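Local coordinates for protein epoxide hydrolase (Aspergillus niger, PDB 3G02) that probably hydrolyses epoxides to vicinal diols as a member of the alpha/beta hydrolase fold family, at residues T90-F103 with R172-G184. The protein carries 9 engineered substitutions. Sequence-based numbering, arbitrary orientation.
Sequences TEIEGLTIHFAALF and RVVDQLMKDLGFG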
loop_
_atom_site.group_PDB
_atom_site.type_symbol
_atom_site.label_atom_id
_atom_site.label_comp_id
_atom_site.label_asym_id
_atom_site.label_seq_id
_atom_site.Cartn_x
_atom_site.Cartn_y
_atom_site.Cartn_z
ATOM N N THR A 90 -6.981 -29.888 12.524
ATOM C CA THR A 90 -7.786 -30.063 13.720
ATOM C C THR A 90 -8.589 -28.791 13.921
ATOM O O THR A 90 -8.215 -27.731 13.415
ATOM C CB THR A 90 -6.926 -30.403 14.958
ATOM O OG1 THR A 90 -7.776 -30.836 16.030
ATOM C CG2 THR A 90 -6.091 -29.210 15.412
ATOM N N GLU A 91 -9.697 -28.897 14.643
ATOM C CA GLU A 91 -10.524 -27.731 14.904
ATOM C C GLU A 91 -10.247 -27.143 16.274
ATOM O O GLU A 91 -10.299 -27.835 17.291
ATOM C CB GLU A 91 -12.005 -28.053 14.715
ATOM C CG GLU A 91 -12.370 -28.327 13.263
ATOM C CD GLU A 91 -13.748 -27.819 12.884
ATOM O OE1 GLU A 91 -14.217 -28.158 11.774
ATOM O OE2 GLU A 91 -14.366 -27.080 13.685
ATOM N N ILE A 92 -9.936 -25.852 16.284
ATOM C CA ILE A 92 -9.664 -25.122 17.510
ATOM C C ILE A 92 -10.500 -23.850 17.474
ATOM O O ILE A 92 -10.378 -23.047 16.546
ATOM C CB ILE A 92 -8.156 -24.797 17.662
ATOM C CG1 ILE A 92 -7.353 -26.091 17.846
ATOM C CG2 ILE A 92 -7.923 -23.856 18.838
ATOM C CD1 ILE A 92 -5.877 -25.960 17.522
ATOM N N GLU A 93 -11.368 -23.691 18.473
ATOM C CA GLU A 93 -12.275 -22.536 18.571
ATOM C C GLU A 93 -13.088 -22.300 17.291
ATOM O O GLU A 93 -13.340 -21.158 16.905
ATOM C CB GLU A 93 -11.502 -21.272 18.980
ATOM C CG GLU A 93 -10.878 -21.360 20.364
ATOM C CD GLU A 93 -10.027 -20.157 20.731
ATOM O OE1 GLU A 93 -10.172 -19.081 20.104
ATOM O OE2 GLU A 93 -9.211 -20.291 21.664
ATOM N N GLY A 94 -13.483 -23.387 16.632
ATOM C CA GLY A 94 -14.272 -23.300 15.409
ATOM C C GLY A 94 -13.453 -23.013 14.161
ATOM O O GLY A 94 -14.008 -22.916 13.064
ATOM N N LEU A 95 -12.140 -22.867 14.323
ATOM C CA LEU A 95 -11.248 -22.657 13.183
ATOM C C LEU A 95 -10.598 -23.967 12.783
ATOM O O LEU A 95 -10.200 -24.753 13.643
ATOM C CB LEU A 95 -10.159 -21.631 13.516
ATOM C CG LEU A 95 -10.570 -20.242 14.022
ATOM C CD1 LEU A 95 -9.343 -19.409 14.342
ATOM C CD2 LEU A 95 -11.460 -19.524 13.023
ATOM N N THR A 96 -10.501 -24.202 11.480
ATOM C CA THR A 96 -9.736 -25.329 10.964
ATOM C C THR A 96 -8.263 -24.939 11.002
ATOM O O THR A 96 -7.850 -24.001 10.319
ATOM C CB THR A 96 -10.158 -25.688 9.531
ATOM O OG1 THR A 96 -11.539 -26.078 9.526
ATOM C CG2 THR A 96 -9.313 -26.837 8.982
ATOM N N ILE A 97 -7.485 -25.635 11.824
ATOM C CA ILE A 97 -6.053 -25.369 11.913
ATOM C C ILE A 97 -5.278 -26.481 11.231
ATOM O O ILE A 97 -5.270 -27.624 11.689
ATOM C CB ILE A 97 -5.577 -25.166 13.377
ATOM C CG1 ILE A 97 -6.329 -23.993 14.029
ATOM C CG2 ILE A 97 -4.057 -24.958 13.443
ATOM C CD1 ILE A 97 -6.250 -22.662 13.257
ATOM N N HIS A 98 -4.652 -26.124 10.115
ATOM C CA HIS A 98 -3.780 -27.006 9.363
ATOM C C HIS A 98 -2.384 -27.023 9.992
ATOM O O HIS A 98 -1.919 -26.012 10.531
ATOM C CB HIS A 98 -3.724 -26.522 7.909
ATOM C CG HIS A 98 -2.590 -27.091 7.118
ATOM N ND1 HIS A 98 -1.357 -26.481 7.042
ATOM C CD2 HIS A 98 -2.506 -28.211 6.365
ATOM C CE1 HIS A 98 -0.558 -27.208 6.281
ATOM N NE2 HIS A 98 -1.231 -28.263 5.857
ATOM N N PHE A 99 -1.724 -28.176 9.940
ATOM C CA PHE A 99 -0.322 -28.253 10.342
ATOM C C PHE A 99 0.399 -29.382 9.636
ATOM O O PHE A 99 -0.199 -30.408 9.318
ATOM C CB PHE A 99 -0.149 -28.361 11.872
ATOM C CG PHE A 99 -0.823 -29.557 12.501
ATOM C CD1 PHE A 99 -2.163 -29.501 12.877
ATOM C CD2 PHE A 99 -0.100 -30.719 12.764
ATOM C CE1 PHE A 99 -2.783 -30.598 13.478
ATOM C CE2 PHE A 99 -0.713 -31.821 13.360
ATOM C CZ PHE A 99 -2.052 -31.758 13.722
ATOM N N ALA A 100 1.682 -29.159 9.358
ATOM C CA ALA A 100 2.581 -30.219 8.930
ATOM C C ALA A 100 3.354 -30.657 10.165
ATOM O O ALA A 100 3.508 -29.892 11.120
ATOM C CB ALA A 100 3.531 -29.713 7.858
ATOM N N ALA A 101 3.839 -31.897 10.161
ATOM C CA ALA A 101 4.554 -32.401 11.327
ATOM C C ALA A 101 5.475 -33.560 11.013
ATOM O O ALA A 101 5.211 -34.343 10.107
ATOM C CB ALA A 101 3.570 -32.822 12.417
ATOM N N LEU A 102 6.557 -33.647 11.781
ATOM C CA LEU A 102 7.293 -34.894 11.926
ATOM C C LEU A 102 7.189 -35.276 13.390
ATOM O O LEU A 102 7.722 -34.584 14.257
ATOM C CB LEU A 102 8.764 -34.745 11.528
ATOM C CG LEU A 102 9.109 -34.505 10.056
ATOM C CD1 LEU A 102 10.619 -34.356 9.925
ATOM C CD2 LEU A 102 8.605 -35.615 9.142
ATOM N N PHE A 103 6.467 -36.362 13.659
ATOM C CA PHE A 103 6.337 -36.870 15.016
ATOM C C PHE A 103 7.328 -37.990 15.283
ATOM O O PHE A 103 7.463 -38.919 14.486
ATOM C CB PHE A 103 4.916 -37.371 15.283
ATOM C CG PHE A 103 3.884 -36.280 15.330
ATOM C CD1 PHE A 103 3.904 -35.327 16.343
ATOM C CD2 PHE A 103 2.887 -36.218 14.366
ATOM C CE1 PHE A 103 2.945 -34.314 16.386
ATOM C CE2 PHE A 103 1.922 -35.213 14.403
ATOM C CZ PHE A 103 1.951 -34.266 15.415
ATOM N N ARG A 172 -2.916 -18.186 21.651
ATOM C CA ARG A 172 -3.821 -19.120 22.311
ATOM C C ARG A 172 -4.124 -20.342 21.428
ATOM O O ARG A 172 -4.183 -21.472 21.916
ATOM C CB ARG A 172 -5.107 -18.409 22.735
ATOM C CG ARG A 172 -6.022 -19.245 23.632
ATOM C CD ARG A 172 -7.306 -18.500 23.986
ATOM N NE ARG A 172 -8.074 -18.158 22.792
ATOM C CZ ARG A 172 -8.167 -16.935 22.274
ATOM N NH1 ARG A 172 -7.550 -15.910 22.852
ATOM N NH2 ARG A 172 -8.880 -16.741 21.173
ATOM N N VAL A 173 -4.294 -20.112 20.127
ATOM C CA VAL A 173 -4.513 -21.200 19.167
ATOM C C VAL A 173 -3.303 -22.143 19.078
ATOM O O VAL A 173 -3.467 -23.364 19.076
ATOM C CB VAL A 173 -4.895 -20.658 17.762
ATOM C CG1 VAL A 173 -4.868 -21.768 16.715
ATOM C CG2 VAL A 173 -6.275 -20.003 17.805
ATOM N N VAL A 174 -2.100 -21.577 19.001
ATOM C CA VAL A 174 -0.878 -22.385 18.923
ATOM C C VAL A 174 -0.700 -23.218 20.197
ATOM O O VAL A 174 -0.426 -24.418 20.124
ATOM C CB VAL A 174 0.373 -21.519 18.640
ATOM C CG1 VAL A 174 1.653 -22.350 18.722
ATOM C CG2 VAL A 174 0.272 -20.868 17.264
ATOM N N ASP A 175 -0.882 -22.579 21.350
ATOM C CA ASP A 175 -0.787 -23.268 22.638
ATOM C C ASP A 175 -1.801 -24.411 22.729
ATOM O O ASP A 175 -1.467 -25.510 23.183
ATOM C CB ASP A 175 -0.975 -22.284 23.794
ATOM C CG ASP A 175 -1.006 -22.970 25.151
ATOM O OD1 ASP A 175 0.065 -23.387 25.642
ATOM O OD2 ASP A 175 -2.108 -23.065 25.729
ATOM N N GLN A 176 -3.032 -24.158 22.285
ATOM C CA GLN A 176 -4.073 -25.187 22.298
ATOM C C GLN A 176 -3.719 -26.361 21.382
ATOM O O GLN A 176 -3.943 -27.522 21.733
ATOM C CB GLN A 176 -5.440 -24.601 21.920
ATOM C CG GLN A 176 -6.623 -25.525 22.227
ATOM C CD GLN A 176 -6.654 -25.989 23.679
ATOM O OE1 GLN A 176 -6.670 -25.177 24.605
ATOM N NE2 GLN A 176 -6.657 -27.304 23.880
ATOM N N LEU A 177 -3.160 -26.058 20.213
ATOM C CA LEU A 177 -2.726 -27.096 19.289
ATOM C C LEU A 177 -1.696 -28.005 19.949
ATOM O O LEU A 177 -1.819 -29.229 19.886
ATOM C CB LEU A 177 -2.149 -26.477 18.009
ATOM C CG LEU A 177 -1.488 -27.444 17.020
ATOM C CD1 LEU A 177 -2.486 -28.438 16.439
ATOM C CD2 LEU A 177 -0.794 -26.665 15.908
ATOM N N MET A 178 -0.692 -27.400 20.581
ATOM C CA MET A 178 0.368 -28.166 21.236
ATOM C C MET A 178 -0.180 -29.013 22.385
ATOM O O MET A 178 0.225 -30.162 22.556
ATOM C CB MET A 178 1.504 -27.251 21.703
ATOM C CG MET A 178 2.271 -26.575 20.558
ATOM S SD MET A 178 2.944 -27.751 19.368
ATOM C CE MET A 178 4.550 -28.095 20.083
ATOM N N LYS A 179 -1.122 -28.457 23.145
ATOM C CA LYS A 179 -1.781 -29.216 24.211
ATOM C C LYS A 179 -2.589 -30.388 23.652
ATOM O O LYS A 179 -2.520 -31.511 24.172
ATOM C CB LYS A 179 -2.662 -28.299 25.063
ATOM C CG LYS A 179 -1.870 -27.416 26.000
ATOM C CD LYS A 179 -2.736 -26.366 26.673
ATOM C CE LYS A 179 -1.941 -25.615 27.728
ATOM N NZ LYS A 179 -2.622 -24.364 28.176
ATOM N N ASP A 180 -3.340 -30.128 22.585
ATOM C CA ASP A 180 -4.126 -31.155 21.901
ATOM C C ASP A 180 -3.275 -32.315 21.394
ATOM O O ASP A 180 -3.722 -33.465 21.389
ATOM C CB ASP A 180 -4.900 -30.545 20.730
ATOM C CG ASP A 180 -6.092 -29.720 21.177
ATOM O OD1 ASP A 180 -6.344 -29.620 22.397
ATOM O OD2 ASP A 180 -6.768 -29.155 20.295
ATOM N N LEU A 181 -2.054 -32.003 20.962
ATOM C CA LEU A 181 -1.134 -33.012 20.442
ATOM C C LEU A 181 -0.387 -33.741 21.556
ATOM O O LEU A 181 0.419 -34.635 21.282
ATOM C CB LEU A 181 -0.151 -32.387 19.445
ATOM C CG LEU A 181 -0.739 -31.941 18.105
ATOM C CD1 LEU A 181 0.289 -31.135 17.322
ATOM C CD2 LEU A 181 -1.227 -33.129 17.290
ATOM N N GLY A 182 -0.659 -33.347 22.801
ATOM C CA GLY A 182 -0.134 -34.029 23.989
ATOM C C GLY A 182 1.039 -33.358 24.673
ATOM O O GLY A 182 1.749 -33.990 25.463
ATOM N N PHE A 183 1.245 -32.073 24.391
ATOM C CA PHE A 183 2.437 -31.385 24.879
ATOM C C PHE A 183 2.176 -30.378 26.005
ATOM O O PHE A 183 2.954 -29.447 26.208
ATOM C CB PHE A 183 3.193 -30.729 23.714
ATOM C CG PHE A 183 3.418 -31.642 22.537
ATOM C CD1 PHE A 183 3.888 -32.948 22.713
ATOM C CD2 PHE A 183 3.182 -31.186 21.244
ATOM C CE1 PHE A 183 4.104 -33.782 21.617
ATOM C CE2 PHE A 183 3.395 -32.012 20.140
ATOM C CZ PHE A 183 3.858 -33.311 20.325
ATOM N N GLY A 184 1.092 -30.594 26.751
ATOM C CA GLY A 184 0.759 -29.764 27.908
ATOM C C GLY A 184 1.851 -29.684 28.965
ATOM O O GLY A 184 1.964 -28.681 29.668
HETATM O O HOH W 1 -8.416 -29.534 18.224
#
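In this alpha/beta hydrolase fold, the hairpin of strands 87-92 and 95-102, at one border of the central sheet, packs on helix 167-180 through I92, I97 and F99. The CD1 tip of I92 reaches CB of L177 at 3.8 Å, the side chains crossing at about a right angle, while CG2 of I92 lies on CB and CG of Q176. I97 meets V173 CG1 through both CG1 and CD1. CG of L177 stands anti to the backbone N (chi1 172°), and with chi2 at 64° its methyl CD1 comes within 3.7 Å of F99 CE1. L181 CD2 touches both F99 CZ and F103 CZ, 3.9 Å from each, and F183 CZ approaches F103 at the ring edge. At the type I' turn, two nearly straight hydrogen bonds through syn lone pairs make a side-on salt bridge, R172 NE to E93 OE2 at 2.7 Å and R172 NH2 to E93 OE1 at 2.9 Å, carboxylate and guanidinium planes 11° apart; R172 NH1 salt-bridges D169. One water joins T90 OG1, E91 O and D180 OD2. The helix ends in a Schellman motif, G182 at positive phi. L177 and L181 also touch strand 143-148, whereas V174 and M178 pack on strand 110-115.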